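Probable glutamine synthetase (Pseudomonas aeruginosa, PDB 4HPP) is a probable glutamine synthetase-family protein whose catalytic domain holds a magnesium ion and a bound glutamic acid. Local coordinates at residues E133-G138 / V231-H236; F222-A227 / A285-R290. One frame throughout, in Å; residues are numbered along the deposited sequence.

Contact 1 of 2, residues E133-G138 / V231-H236; sequences EFSLLG and VTNGVH. With MG (magnesium ion), chain B; GLU (glutamic acid), chain D.
The carboxylate of Glu133 divides its two oxygens between a metal and the backbone of Gly234: OE2 binds the magnesium ion at 2.2 Å, while OE1 accepts the Gly234 N-H across the contact. That bond, 3.1 Å from Gly234 N to Glu133 OE1, is fairly straight at 160° and arrives on the anti side of the carboxylate, 26° out of its plane. The Glu133 chain runs extended beyond CG (chi2 164°), which carries CD away from strand 124-137 toward the ligand. OE1 has a second donor in the amino nitrogen of the glutamic acid ligand, 2.8 Å from it. The carbonyl oxygen of Thr232 accepts from the same ligand nitrogen.

Behind this polar end the two backbones meet more loosely. Glu133 N makes only a weak bond to Gly234 O, and a water donates to both Glu133 O and Gly234 O, bridging Glu133 to Gly234. Asn233 lies alongside, its CB 3.6 Å from Glu133 O and its OD1 resting near Phe134 CA; the amide itself is held by Gln185 and by the carbonyl of Ala223. At the ligand's carboxylate, His236 NE2 donates to OXT at 3.0 Å, meeting it at the edge of the imidazole ring. At Gly234 a beta carbon would run into that same OXT.

Strands 124-137 and 235-243 are antiparallel partners in the sheet of the glutamine synthetase catalytic domain, and this contact lines its magnesium and glutamic acid site. Glu180 and Glu187 complete the protein's share of the metal site, and the ligand's own OE2 also binds the ion. With OE2 committed to magnesium and OE1 to two N-H donors, the Glu133 carboxylate is held at both oxygens, and one side chain ties together metal, ligand amino group and Gly234 backbone.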
ATOM      1  N   GLU A 133      22.800 -18.921  22.560  1.00 44.36           N
ATOM      2  CA  GLU A 133      21.937 -19.411  21.515  1.00 40.18           C
ATOM      3  C   GLU A 133      20.543 -18.755  21.659  1.00 46.00           C
ATOM      4  O   GLU A 133      20.096 -18.432  22.772  1.00 41.45           O
ATOM      5  CB  GLU A 133      21.873 -20.919  21.523  1.00 44.83           C
ATOM      6  CG  GLU A 133      23.136 -21.623  21.033  1.00 42.96           C
ATOM      7  CD  GLU A 133      23.161 -23.100  21.432  1.00 51.66           C
ATOM      8  OE1 GLU A 133      22.306 -23.528  22.269  1.00 42.89           O
ATOM      9  OE2 GLU A 133      24.055 -23.838  20.922  1.00 50.38           O
ATOM     10  N   PHE A 134      19.880 -18.519  20.529  1.00 38.37           N
ATOM     11  CA  PHE A 134      18.586 -17.868  20.545  1.00 38.01           C
ATOM     12  C   PHE A 134      17.728 -18.262  19.333  1.00 35.81           C
ATOM     13  O   PHE A 134      18.236 -18.798  18.302  1.00 41.43           O
ATOM     14  CB  PHE A 134      18.768 -16.332  20.637  1.00 38.83           C
ATOM     15  CG  PHE A 134      19.490 -15.714  19.426  1.00 43.86           C
ATOM     16  CD1 PHE A 134      20.902 -15.607  19.398  1.00 37.33           C
ATOM     17  CD2 PHE A 134      18.759 -15.190  18.351  1.00 36.96           C
ATOM     18  CE1 PHE A 134      21.538 -15.059  18.330  1.00 31.57           C
ATOM     19  CE2 PHE A 134      19.417 -14.622  17.281  1.00 40.15           C
ATOM     20  CZ  PHE A 134      20.793 -14.574  17.255  1.00 33.50           C
ATOM     21  N   SER A 135      16.451 -17.955  19.443  1.00 29.12           N
ATOM     22  CA  SER A 135      15.486 -18.167  18.384  1.00 33.31           C
ATOM     23  C   SER A 135      15.335 -16.847  17.756  1.00 37.94           C
ATOM     24  O   SER A 135      15.256 -15.835  18.477  1.00 40.93           O
ATOM     25  CB  SER A 135      14.076 -18.493  18.956  1.00 38.93           C
ATOM     26  OG  SER A 135      13.976 -19.814  19.484  1.00 43.27           O
ATOM     27  N   LEU A 136      15.262 -16.845  16.424  1.00 40.88           N
ATOM     28  CA  LEU A 136      14.930 -15.665  15.627  1.00 37.98           C
ATOM     29  C   LEU A 136      13.569 -15.863  15.007  1.00 41.57           C
ATOM     30  O   LEU A 136      13.413 -16.693  14.111  1.00 44.70           O
ATOM     31  CB  LEU A 136      15.984 -15.393  14.535  1.00 35.72           C
ATOM     32  CG  LEU A 136      15.856 -14.048  13.814  1.00 32.63           C
ATOM     33  CD1 LEU A 136      16.011 -12.916  14.798  1.00 34.22           C
ATOM     34  CD2 LEU A 136      16.872 -13.860  12.702  1.00 32.85           C
ATOM     35  N   LEU A 137      12.595 -15.094  15.498  1.00 48.99           N
ATOM     36  CA  LEU A 137      11.202 -15.159  15.057  1.00 46.46           C
ATOM     37  C   LEU A 137      10.823 -13.998  14.189  1.00 47.91           C
ATOM     38  O   LEU A 137      11.236 -12.827  14.425  1.00 47.08           O
ATOM     39  CB  LEU A 137      10.259 -15.217  16.262  1.00 50.21           C
ATOM     40  CG  LEU A 137      10.762 -16.244  17.289  1.00 52.40           C
ATOM     41  CD1 LEU A 137       9.961 -16.180  18.580  1.00 46.94           C
ATOM     42  CD2 LEU A 137      10.716 -17.603  16.605  1.00 51.34           C
ATOM     43  N   GLY A 138      10.066 -14.356  13.154  1.00 45.46           N
ATOM     44  CA  GLY A 138       9.334 -13.419  12.319  1.00 41.94           C
ATOM     45  C   GLY A 138       9.890 -13.409  10.916  1.00 49.37           C
ATOM     46  O   GLY A 138       9.548 -12.539  10.119  1.00 52.61           O
ATOM     47  N   VAL A 231      14.369 -27.864  20.220  1.00 47.94           N
ATOM     48  CA  VAL A 231      15.759 -27.749  20.672  1.00 45.18           C
ATOM     49  C   VAL A 231      15.933 -26.563  21.634  1.00 46.86           C
ATOM     50  O   VAL A 231      15.377 -25.480  21.411  1.00 56.16           O
ATOM     51  CB  VAL A 231      16.713 -27.577  19.479  1.00 46.95           C
ATOM     52  CG1 VAL A 231      18.184 -27.703  19.925  1.00 39.60           C
ATOM     53  CG2 VAL A 231      16.351 -28.616  18.389  1.00 50.81           C
ATOM     54  N   THR A 232      16.678 -26.804  22.705  1.00 41.72           N
ATOM     55  CA  THR A 232      16.817 -25.902  23.825  1.00 48.66           C
ATOM     56  C   THR A 232      17.925 -24.859  23.504  1.00 54.64           C
ATOM     57  O   THR A 232      18.786 -25.122  22.668  1.00 51.37           O
ATOM     58  CB  THR A 232      17.194 -26.685  25.120  1.00 53.56           C
ATOM     59  OG1 THR A 232      18.200 -27.668  24.839  1.00 51.99           O
ATOM     60  CG2 THR A 232      16.041 -27.440  25.669  1.00 54.56           C
ATOM     61  N   ASN A 233      17.891 -23.700  24.188  1.00 52.21           N
ATOM     62  CA  ASN A 233      18.824 -22.604  24.003  1.00 41.26           C
ATOM     63  C   ASN A 233      19.743 -22.648  25.242  1.00 50.54           C
ATOM     64  O   ASN A 233      19.324 -22.317  26.372  1.00 52.29           O
ATOM     65  CB  ASN A 233      18.128 -21.214  23.892  1.00 39.79           C
ATOM     66  CG  ASN A 233      17.257 -21.008  22.615  1.00 45.88           C
ATOM     67  OD1 ASN A 233      17.698 -21.247  21.470  1.00 44.40           O
ATOM     68  ND2 ASN A 233      15.996 -20.510  22.821  1.00 40.69           N
ATOM     69  N   GLY A 234      20.997 -23.065  25.037  1.00 52.17           N
ATOM     70  CA  GLY A 234      21.994 -23.069  26.093  1.00 48.53           C
ATOM     71  C   GLY A 234      22.788 -21.770  26.140  1.00 51.81           C
ATOM     72  O   GLY A 234      22.664 -20.930  25.263  1.00 46.86           O
ATOM     73  N   VAL A 235      23.554 -21.607  27.213  1.00 50.36           N
ATOM     74  CA  VAL A 235      24.562 -20.600  27.362  1.00 44.66           C
ATOM     75  C   VAL A 235      25.746 -21.424  27.850  1.00 48.71           C
ATOM     76  O   VAL A 235      25.588 -22.214  28.750  1.00 49.33           O
ATOM     77  CB  VAL A 235      24.180 -19.530  28.411  1.00 43.17           C
ATOM     78  CG1 VAL A 235      25.421 -18.754  28.918  1.00 44.81           C
ATOM     79  CG2 VAL A 235      23.167 -18.534  27.854  1.00 42.14           C
ATOM     80  N   HIS A 236      26.922 -21.248  27.265  1.00 48.07           N
ATOM     81  CA  HIS A 236      28.100 -21.977  27.726  1.00 48.57           C
ATOM     82  C   HIS A 236      29.163 -21.020  28.101  1.00 48.18           C
ATOM     83  O   HIS A 236      29.459 -20.072  27.380  1.00 48.89           O
ATOM     84  CB  HIS A 236      28.666 -22.930  26.674  1.00 48.45           C
ATOM     85  CG  HIS A 236      27.722 -24.019  26.252  1.00 56.37           C
ATOM     86  ND1 HIS A 236      27.808 -24.610  25.042  1.00 60.49           N
ATOM     87  CD2 HIS A 236      26.616 -24.607  26.906  1.00 64.54           C
ATOM     88  CE1 HIS A 236      26.811 -25.541  24.923  1.00 66.08           C
ATOM     89  NE2 HIS A 236      26.084 -25.534  26.054  1.00 61.16           N
TER
HETATM   90 MG    MG B 501      26.085 -24.233  20.263  1.00 40.18          MG
HETATM   91  N   GLU D 503      21.476 -26.158  22.449  1.00 59.07           N
HETATM   92  CA  GLU D 503      22.369 -26.903  23.426  1.00 66.94           C
HETATM   93  C   GLU D 503      22.242 -26.490  24.910  1.00 63.78           C
HETATM   94  O   GLU D 503      21.150 -26.306  25.435  1.00 54.76           O
HETATM   95  CB  GLU D 503      23.826 -26.785  22.999  1.00 70.29           C
HETATM   96  CG  GLU D 503      24.148 -27.551  21.745  1.00 68.88           C
HETATM   97  CD  GLU D 503      25.517 -27.241  21.236  1.00 67.54           C
HETATM   98  OE1 GLU D 503      26.343 -28.165  21.266  1.00 79.26           O
HETATM   99  OE2 GLU D 503      25.768 -26.081  20.828  1.00 71.84           O
HETATM  100  OXT GLU D 503      23.228 -26.311  25.635  1.00 77.21           O
HETATM  101  O   HOH W   1      21.344 -18.225  25.258  1.00 56.04           O

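Contact 2 of 2, residues F222-A227 / A285-R290. With GLU (glutamic acid), chain D.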
ATOM      1  N   PHE A 222      15.538 -16.122  23.956  1.00 38.69           N
ATOM      2  CA  PHE A 222      16.660 -16.770  24.640  1.00 37.53           C
ATOM      3  C   PHE A 222      16.210 -17.746  25.744  1.00 44.11           C
ATOM      4  O   PHE A 222      17.037 -18.290  26.503  1.00 43.81           O
ATOM      5  CB  PHE A 222      17.553 -15.742  25.299  1.00 39.79           C
ATOM      6  CG  PHE A 222      18.359 -14.889  24.346  1.00 45.55           C
ATOM      7  CD1 PHE A 222      19.727 -14.954  24.342  1.00 39.84           C
ATOM      8  CD2 PHE A 222      17.749 -14.000  23.490  1.00 46.75           C
ATOM      9  CE1 PHE A 222      20.463 -14.195  23.477  1.00 39.73           C
ATOM     10  CE2 PHE A 222      18.500 -13.218  22.638  1.00 46.93           C
ATOM     11  CZ  PHE A 222      19.850 -13.314  22.634  1.00 40.17           C
ATOM     12  N   ALA A 223      14.909 -17.940  25.901  1.00 48.97           N
ATOM     13  CA  ALA A 223      14.431 -18.813  27.004  1.00 50.05           C
ATOM     14  C   ALA A 223      15.109 -20.159  26.858  1.00 48.04           C
ATOM     15  O   ALA A 223      15.398 -20.575  25.722  1.00 45.34           O
ATOM     16  CB  ALA A 223      12.926 -18.998  26.941  1.00 45.69           C
ATOM     17  N   PRO A 224      15.380 -20.844  27.991  1.00 48.58           N
ATOM     18  CA  PRO A 224      15.987 -22.169  27.844  1.00 51.89           C
ATOM     19  C   PRO A 224      15.208 -23.061  26.867  1.00 52.06           C
ATOM     20  O   PRO A 224      15.850 -23.747  26.063  1.00 51.48           O
ATOM     21  CB  PRO A 224      15.996 -22.763  29.283  1.00 48.39           C
ATOM     22  CG  PRO A 224      15.729 -21.629  30.205  1.00 50.25           C
ATOM     23  CD  PRO A 224      15.197 -20.455  29.404  1.00 48.09           C
ATOM     24  N   LEU A 225      13.866 -23.064  26.929  1.00 48.98           N
ATOM     25  CA  LEU A 225      13.082 -23.816  25.937  1.00 50.34           C
ATOM     26  C   LEU A 225      12.151 -22.890  25.147  1.00 56.20           C
ATOM     27  O   LEU A 225      11.140 -22.373  25.682  1.00 51.91           O
ATOM     28  CB  LEU A 225      12.325 -25.001  26.573  1.00 49.83           C
ATOM     29  CG  LEU A 225      11.639 -25.903  25.533  1.00 54.12           C
ATOM     30  CD1 LEU A 225      12.637 -26.753  24.736  1.00 52.26           C
ATOM     31  CD2 LEU A 225      10.579 -26.791  26.172  1.00 55.87           C
ATOM     32  N   PRO A 226      12.508 -22.636  23.882  1.00 51.41           N
ATOM     33  CA  PRO A 226      11.810 -21.618  23.065  1.00 47.96           C
ATOM     34  C   PRO A 226      10.309 -21.924  22.829  1.00 52.93           C
ATOM     35  O   PRO A 226       9.479 -21.009  22.736  1.00 62.42           O
ATOM     36  CB  PRO A 226      12.541 -21.660  21.729  1.00 40.17           C
ATOM     37  CG  PRO A 226      13.405 -22.876  21.750  1.00 48.98           C
ATOM     38  CD  PRO A 226      13.673 -23.224  23.199  1.00 47.91           C
ATOM     39  N   ALA A 227       9.982 -23.196  22.683  1.00 54.31           N
ATOM     40  CA  ALA A 227       8.596 -23.653  22.508  1.00 57.61           C
ATOM     41  C   ALA A 227       8.517 -25.164  22.737  1.00 53.68           C
ATOM     42  O   ALA A 227       9.506 -25.890  22.600  1.00 50.65           O
ATOM     43  CB  ALA A 227       8.059 -23.295  21.130  1.00 53.32           C
ATOM     44  N   ALA A 285      12.321 -21.570  36.674  1.00 60.93           N
ATOM     45  CA  ALA A 285      11.457 -22.755  36.596  1.00 66.22           C
ATOM     46  C   ALA A 285      11.565 -23.429  35.203  1.00 65.08           C
ATOM     47  O   ALA A 285      11.681 -24.663  35.119  1.00 56.64           O
ATOM     48  CB  ALA A 285      10.005 -22.389  36.946  1.00 63.33           C
ATOM     49  N   ALA A 286      11.576 -22.613  34.131  1.00 58.36           N
ATOM     50  CA  ALA A 286      11.730 -23.109  32.754  1.00 54.04           C
ATOM     51  C   ALA A 286      13.088 -23.734  32.484  1.00 57.43           C
ATOM     52  O   ALA A 286      13.253 -24.415  31.456  1.00 60.24           O
ATOM     53  CB  ALA A 286      11.447 -22.020  31.726  1.00 61.17           C
ATOM     54  N   SER A 287      14.048 -23.528  33.397  1.00 52.09           N
ATOM     55  CA  SER A 287      15.397 -24.025  33.170  1.00 53.21           C
ATOM     56  C   SER A 287      15.428 -25.545  33.222  1.00 60.23           C
ATOM     57  O   SER A 287      16.256 -26.198  32.539  1.00 59.99           O
ATOM     58  CB  SER A 287      16.386 -23.426  34.152  1.00 53.52           C
ATOM     59  OG  SER A 287      16.591 -22.047  33.882  1.00 45.77           O
ATOM     60  N   TYR A 288      14.497 -26.116  33.993  1.00 63.09           N
ATOM     61  CA  TYR A 288      14.511 -27.562  34.202  1.00 55.89           C
ATOM     62  C   TYR A 288      13.845 -28.392  33.098  1.00 54.55           C
ATOM     63  O   TYR A 288      14.081 -29.578  33.037  1.00 60.44           O
ATOM     64  CB  TYR A 288      14.197 -27.935  35.652  1.00 47.16           C
ATOM     65  CG  TYR A 288      15.263 -27.321  36.473  1.00 40.98           C
ATOM     66  CD1 TYR A 288      15.170 -25.980  36.862  1.00 43.14           C
ATOM     67  CD2 TYR A 288      16.426 -28.016  36.753  1.00 43.38           C
ATOM     68  CE1 TYR A 288      16.180 -25.365  37.566  1.00 41.97           C
ATOM     69  CE2 TYR A 288      17.471 -27.396  37.433  1.00 46.66           C
ATOM     70  CZ  TYR A 288      17.337 -26.073  37.837  1.00 48.07           C
ATOM     71  OH  TYR A 288      18.370 -25.450  38.514  1.00 57.71           O
ATOM     72  N   LEU A 289      13.101 -27.741  32.195  1.00 51.63           N
ATOM     73  CA  LEU A 289      12.703 -28.387  30.931  1.00 60.01           C
ATOM     74  C   LEU A 289      13.907 -28.613  30.012  1.00 61.00           C
ATOM     75  O   LEU A 289      13.845 -29.462  29.122  1.00 70.46           O
ATOM     76  CB  LEU A 289      11.616 -27.592  30.174  1.00 52.68           C
ATOM     77  CG  LEU A 289      10.582 -26.888  31.053  1.00 55.20           C
ATOM     78  CD1 LEU A 289       9.789 -25.867  30.269  1.00 40.17           C
ATOM     79  CD2 LEU A 289       9.637 -27.931  31.688  1.00 63.17           C
ATOM     80  N   ARG A 290      14.972 -27.830  30.215  1.00 64.63           N
ATOM     81  CA  ARG A 290      16.241 -27.938  29.457  1.00 61.29           C
ATOM     82  C   ARG A 290      17.257 -28.918  30.114  1.00 65.69           C
ATOM     83  O   ARG A 290      17.808 -29.827  29.432  1.00 59.68           O
ATOM     84  CB  ARG A 290      16.858 -26.537  29.226  1.00 51.88           C
ATOM     85  CG  ARG A 290      18.339 -26.553  28.885  1.00 55.05           C
ATOM     86  CD  ARG A 290      18.885 -25.197  28.407  1.00 53.31           C
ATOM     87  NE  ARG A 290      20.253 -25.411  27.960  1.00 47.28           N
ATOM     88  CZ  ARG A 290      21.332 -25.493  28.747  1.00 48.97           C
ATOM     89  NH1 ARG A 290      22.516 -25.740  28.205  1.00 43.41           N
ATOM     90  NH2 ARG A 290      21.257 -25.299  30.058  1.00 55.04           N
TER
HETATM   91  N   GLU D 503      21.476 -26.158  22.449  1.00 59.07           N
HETATM   92  CA  GLU D 503      22.369 -26.903  23.426  1.00 66.94           C
HETATM   93  C   GLU D 503      22.242 -26.490  24.910  1.00 63.78           C
HETATM   94  O   GLU D 503      21.150 -26.306  25.435  1.00 54.76           O
HETATM   95  CB  GLU D 503      23.826 -26.785  22.999  1.00 70.29           C
HETATM   96  CG  GLU D 503      24.148 -27.551  21.745  1.00 68.88           C
HETATM   97  CD  GLU D 503      25.517 -27.241  21.236  1.00 67.54           C
HETATM   98  OE1 GLU D 503      26.343 -28.165  21.266  1.00 79.26           O
HETATM   99  OE2 GLU D 503      25.768 -26.081  20.828  1.00 71.84           O
HETATM  100  OXT GLU D 503      23.228 -26.311  25.635  1.00 77.21           O
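Pro224 and Ser287 bring the backbones closest, 5.7 Å between their CA atoms, where the loop after strand 219-221 meets residues 285-290, on helix 288-291; no hydrogen bond joins the two segments. They meet by van der Waals contact. The Pro224 ring presses its CB against Arg290 CB at 3.9 Å and also approaches Ala286 O, while its CG sits 3.8 Å from Ser287 OG, a hydroxyl hydrogen-bonded to Asp337. Beside it, Leu225 lays CD2 against Leu289 CB at 4.2 Å.

Arg290 links this apolar patch to the ligand pocket. Its CG is anti to the backbone N (chi1 161°), and the chain stays extended as far as NE, with CD still resting on Pro224 CB. The guanidinium then meets the alpha-carboxylate of the glutamic acid edge-on, with the ligand C in its plane. NE donates to the ligand O at 2.8 Å and NH1 to OXT at 2.7 Å, a two-pronged grip supplemented by a weak bond from NH1 to O. The carbonyl of Arg334 also accepts from NH1, which should help fix the rotation of the group.

Around this junction, helix 432-439 covers Leu225, Ala286 and Leu289, with Cys436 touching both leucines; helix 391-399 packs on Tyr288, and strand 330-336 supplies Arg334 beside the guanidinium.

Overall arrangement
From the N terminus, strand 124-137 enters contact 1 first; the chain then passes through helix 196-216 and strand 219-221 to the loop of contact 2. Residues 231-236 next close contact 1 and lead into strand 235-243, and only after helix 261-281 does 285-290 close contact 2. The two closures thus cross, each starting or ending within the other's span. Their centres lie 10 Å apart, joined by a probable hydrogen bond from Asn233 N to Pro224 O and by Pro226 against Ser135. Together they tie strands 124-137 and 235-243 to the loop after strand 219-221 and to helix 288-291, around one glutamic acid.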